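Local coordinates for phosphatidylinositol-specific phospholipase C1 (Streptomyces antibioticus, PDB 3H4X), which belongs to the phosphoinositide-specific phospholipase C family and folds as a TIM barrel of parallel strands and helices, at residues 40-45 against 98-103. Numbering follows the deposited sequence.
Sequences YEKEKY and KSRDQD. With EOH (ethanol), chain G.
Lys-42 lays its aliphatic chain over one face of the Arg-100 guanidinium: CD stands 3.6 Å above the plane, over the centre of the group, and Lys-42 CG approaches Arg-100 NH1 to 3.6 Å. The ammonium is carried past the guanidinium, Lys-42 NZ lying 5.4 Å from Arg-100 NH2. An ethanol molecule, probably from the crystallisation liquor, sits at the edge, its oxygen in the guanidinium plane. That oxygen accepts from Arg-100 NE at 3.2 Å, with an N-H...O angle of 168°. It also accepts from Arg-100 N at 2.9 Å. With CG beside the backbone N (chi1 -63°) and a bend at chi3 (-67°), the chain brings NE back to this shared acceptor. NH1 donates to the Arg-46 backbone carbonyl, just after residues 40-45. This is a surface contact between two loops of a TIM barrel, one following strand 31-36, the other preceding helix 104-117. Here Lys-42, Asp-101 and Asn-83 line a pocket holding an acetyl group, probably also from the crystallisation liquor. Lys-42 NZ lies 2.9 Å from Asp-101 OD1, a salt bridge whose exact length is doubtful because NZ is too close to another atom of the model; OD1 also accepts from Ser-84 N, which helps fix the carboxylate.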
ATOM      1  N   TYR A  40       0.692  -7.757  -9.497  1.00  8.68           N
ATOM      2  CA  TYR A  40       1.249  -9.108  -9.494  1.00  8.94           C
ATOM      3  C   TYR A  40       0.655  -9.951 -10.621  1.00  9.46           C
ATOM      4  O   TYR A  40       1.006 -11.119 -10.778  1.00  9.41           O
ATOM      5  CB  TYR A  40       0.937  -9.786  -8.155  1.00  8.81           C
ATOM      6  CG  TYR A  40      -0.551  -9.883  -7.928  1.00  8.07           C
ATOM      7  CD1 TYR A  40      -1.268 -10.976  -8.387  1.00  8.22           C
ATOM      8  CD2 TYR A  40      -1.248  -8.852  -7.317  1.00  7.84           C
ATOM      9  CE1 TYR A  40      -2.634 -11.058  -8.216  1.00  8.99           C
ATOM     10  CE2 TYR A  40      -2.616  -8.918  -7.138  1.00  7.99           C
ATOM     11  CZ  TYR A  40      -3.307 -10.030  -7.593  1.00  8.48           C
ATOM     12  OH  TYR A  40      -4.673 -10.139  -7.445  1.00 10.14           O
ATOM     13  N   GLU A  41      -0.252  -9.371 -11.399  1.00 10.03           N
ATOM     14  CA  GLU A  41      -0.901 -10.123 -12.470  1.00 11.27           C
ATOM     15  C   GLU A  41      -0.030 -10.195 -13.719  1.00 11.52           C
ATOM     16  O   GLU A  41       0.435  -9.178 -14.231  1.00 11.02           O
ATOM     17  CB  GLU A  41      -2.275  -9.537 -12.793  1.00 11.78           C
ATOM     18  CG  GLU A  41      -3.274  -9.731 -11.665  1.00 14.10           C
ATOM     19  CD  GLU A  41      -4.697  -9.437 -12.074  1.00 17.47           C
ATOM     20  OE1 GLU A  41      -4.925  -8.414 -12.753  1.00 19.89           O
ATOM     21  OE2 GLU A  41      -5.588 -10.233 -11.708  1.00 19.06           O
ATOM     22  N   LYS A  42       0.173 -11.414 -14.209  1.00 12.37           N
ATOM     23  CA  LYS A  42       1.044 -11.652 -15.353  1.00 13.66           C
ATOM     24  C   LYS A  42       0.583 -10.897 -16.603  1.00 14.38           C
ATOM     25  O   LYS A  42       1.397 -10.530 -17.449  1.00 14.70           O
ATOM     26  CB  LYS A  42       1.162 -13.156 -15.618  1.00 14.09           C
ATOM     27  CG  LYS A  42       1.925 -13.904 -14.526  1.00 15.02           C
ATOM     28  CD  LYS A  42       1.796 -15.420 -14.648  1.00 17.03           C
ATOM     29  CE  LYS A  42       0.481 -15.924 -14.071  1.00 18.14           C
ATOM     30  NZ  LYS A  42       0.419 -17.413 -14.056  1.00 19.24           N
ATOM     31  N   GLU A  43      -0.720 -10.652 -16.706  1.00 15.02           N
ATOM     32  CA  GLU A  43      -1.281  -9.919 -17.840  1.00 15.93           C
ATOM     33  C   GLU A  43      -0.818  -8.462 -17.874  1.00 15.52           C
ATOM     34  O   GLU A  43      -0.726  -7.857 -18.945  1.00 16.24           O
ATOM     35  CB  GLU A  43      -2.809  -9.984 -17.808  1.00 16.79           C
ATOM     36  CG  GLU A  43      -3.500  -9.282 -18.963  1.00 19.37           C
ATOM     37  CD  GLU A  43      -5.009  -9.272 -18.812  1.00 22.26           C
ATOM     38  OE1 GLU A  43      -5.496  -9.486 -17.681  1.00 23.78           O
ATOM     39  OE2 GLU A  43      -5.711  -9.050 -19.823  1.00 23.87           O
ATOM     40  N   LYS A  44      -0.537  -7.897 -16.704  1.00 14.39           N
ATOM     41  CA  LYS A  44      -0.043  -6.526 -16.625  1.00 13.55           C
ATOM     42  C   LYS A  44       1.475  -6.489 -16.759  1.00 12.60           C
ATOM     43  O   LYS A  44       2.019  -5.691 -17.523  1.00 12.85           O
ATOM     44  CB  LYS A  44      -0.447  -5.874 -15.301  1.00 13.60           C
ATOM     45  CG  LYS A  44      -1.941  -5.713 -15.090  1.00 14.53           C
ATOM     46  CD  LYS A  44      -2.213  -4.662 -14.019  1.00 15.91           C
ATOM     47  CE  LYS A  44      -3.683  -4.581 -13.663  1.00 16.76           C
ATOM     48  NZ  LYS A  44      -4.121  -5.812 -12.959  1.00 17.37           N
ATOM     49  N   TYR A  45       2.142  -7.358 -16.003  1.00 11.35           N
ATOM     50  CA  TYR A  45       3.597  -7.407 -15.937  1.00 10.46           C
ATOM     51  C   TYR A  45       4.040  -8.858 -15.958  1.00 10.26           C
ATOM     52  O   TYR A  45       3.654  -9.643 -15.094  1.00  9.96           O
ATOM     53  CB  TYR A  45       4.095  -6.705 -14.668  1.00 10.35           C
ATOM     54  CG  TYR A  45       3.821  -5.221 -14.681  1.00  9.44           C
ATOM     55  CD1 TYR A  45       4.491  -4.388 -15.564  1.00  9.61           C
ATOM     56  CD2 TYR A  45       2.885  -4.651 -13.824  1.00  8.95           C
ATOM     57  CE1 TYR A  45       4.243  -3.034 -15.599  1.00  9.40           C
ATOM     58  CE2 TYR A  45       2.628  -3.287 -13.849  1.00  9.48           C
ATOM     59  CZ  TYR A  45       3.311  -2.484 -14.738  1.00  9.28           C
ATOM     60  OH  TYR A  45       3.059  -1.131 -14.772  1.00 10.50           O
ATOM     61  N   LYS A  98      12.959 -17.168 -13.735  1.00 12.56           N
ATOM     62  CA  LYS A  98      12.393 -18.324 -13.035  1.00 13.08           C
ATOM     63  C   LYS A  98      10.914 -18.541 -13.317  1.00 13.05           C
ATOM     64  O   LYS A  98      10.241 -17.677 -13.874  1.00 13.18           O
ATOM     65  CB  LYS A  98      12.619 -18.191 -11.526  1.00 13.26           C
ATOM     66  CG  LYS A  98      14.080 -18.067 -11.137  1.00 14.77           C
ATOM     67  CD  LYS A  98      14.253 -17.940  -9.633  1.00 16.71           C
ATOM     68  CE  LYS A  98      13.654 -19.133  -8.908  1.00 17.82           C
ATOM     69  NZ  LYS A  98      13.832 -19.046  -7.434  1.00 19.17           N
ATOM     70  N   SER A  99      10.410 -19.709 -12.933  1.00 13.27           N
ATOM     71  CA  SER A  99       8.978 -19.959 -12.992  1.00 13.59           C
ATOM     72  C   SER A  99       8.276 -19.009 -12.029  1.00 12.85           C
ATOM     73  O   SER A  99       8.834 -18.618 -11.007  1.00 13.10           O
ATOM     74  CB  SER A  99       8.659 -21.412 -12.641  1.00 14.17           C
ATOM     75  OG  SER A  99       9.065 -21.714 -11.322  1.00 16.75           O
ATOM     76  N   ARG A 100       7.053 -18.632 -12.369  1.00 12.04           N
ATOM     77  CA  ARG A 100       6.327 -17.635 -11.602  1.00 11.31           C
ATOM     78  C   ARG A 100       5.329 -18.308 -10.655  1.00 10.91           C
ATOM     79  O   ARG A 100       5.590 -19.409 -10.172  1.00 10.99           O
ATOM     80  CB  ARG A 100       5.685 -16.625 -12.558  1.00 11.36           C
ATOM     81  CG  ARG A 100       6.733 -15.850 -13.367  1.00 11.70           C
ATOM     82  CD  ARG A 100       6.128 -15.130 -14.557  1.00 12.78           C
ATOM     83  NE  ARG A 100       5.633 -16.070 -15.560  1.00 14.13           N
ATOM     84  CZ  ARG A 100       4.909 -15.715 -16.615  1.00 14.36           C
ATOM     85  NH1 ARG A 100       4.599 -14.442 -16.811  1.00 13.89           N
ATOM     86  NH2 ARG A 100       4.494 -16.635 -17.478  1.00 15.82           N
ATOM     87  N   ASP A 101       4.209 -17.651 -10.368  1.00 10.70           N
ATOM     88  CA  ASP A 101       3.218 -18.194  -9.435  1.00 10.70           C
ATOM     89  C   ASP A 101       3.822 -18.499  -8.063  1.00 10.34           C
ATOM     90  O   ASP A 101       3.458 -19.483  -7.414  1.00 10.58           O
ATOM     91  CB  ASP A 101       2.545 -19.448 -10.008  1.00 10.92           C
ATOM     92  CG  ASP A 101       1.665 -19.149 -11.207  1.00 12.28           C
ATOM     93  OD1 ASP A 101       1.255 -17.985 -11.386  1.00 12.28           O
ATOM     94  OD2 ASP A 101       1.367 -20.093 -11.971  1.00 14.73           O
ATOM     95  N   GLN A 102       4.736 -17.647  -7.612  1.00 10.48           N
ATOM     96  CA  GLN A 102       5.256 -17.775  -6.257  1.00 10.52           C
ATOM     97  C   GLN A 102       4.407 -16.999  -5.251  1.00 10.19           C
ATOM     98  O   GLN A 102       3.573 -16.170  -5.628  1.00 10.29           O
ATOM     99  CB  GLN A 102       6.726 -17.355  -6.194  1.00 10.82           C
ATOM    100  CG  GLN A 102       7.611 -18.157  -7.131  1.00 11.90           C
ATOM    101  CD  GLN A 102       7.528 -19.644  -6.857  1.00 13.48           C
ATOM    102  OE1 GLN A 102       7.921 -20.107  -5.792  1.00 14.47           O
ATOM    103  NE2 GLN A 102       7.019 -20.400  -7.824  1.00 14.28           N
ATOM    104  N   ASP A 103       4.626 -17.291  -3.974  1.00 10.04           N
ATOM    105  CA  ASP A 103       3.845 -16.722  -2.884  1.00  9.95           C
ATOM    106  C   ASP A 103       4.403 -15.380  -2.405  1.00  9.34           C
ATOM    107  O   ASP A 103       5.260 -14.781  -3.055  1.00  9.24           O
ATOM    108  CB  ASP A 103       3.777 -17.714  -1.720  1.00 10.72           C
ATOM    109  CG  ASP A 103       5.144 -18.017  -1.126  1.00 12.11           C
ATOM    110  OD1 ASP A 103       6.151 -17.427  -1.572  1.00 13.19           O
ATOM    111  OD2 ASP A 103       5.212 -18.858  -0.204  1.00 15.89           O
TER
HETATM  112  C1  EOH G 345       4.742 -19.774 -14.554  1.00 27.82           C
HETATM  113  C2  EOH G 345       3.503 -19.277 -15.288  1.00 27.88           C
HETATM  114  O   EOH G 345       5.919 -19.163 -15.035  1.00 27.75           O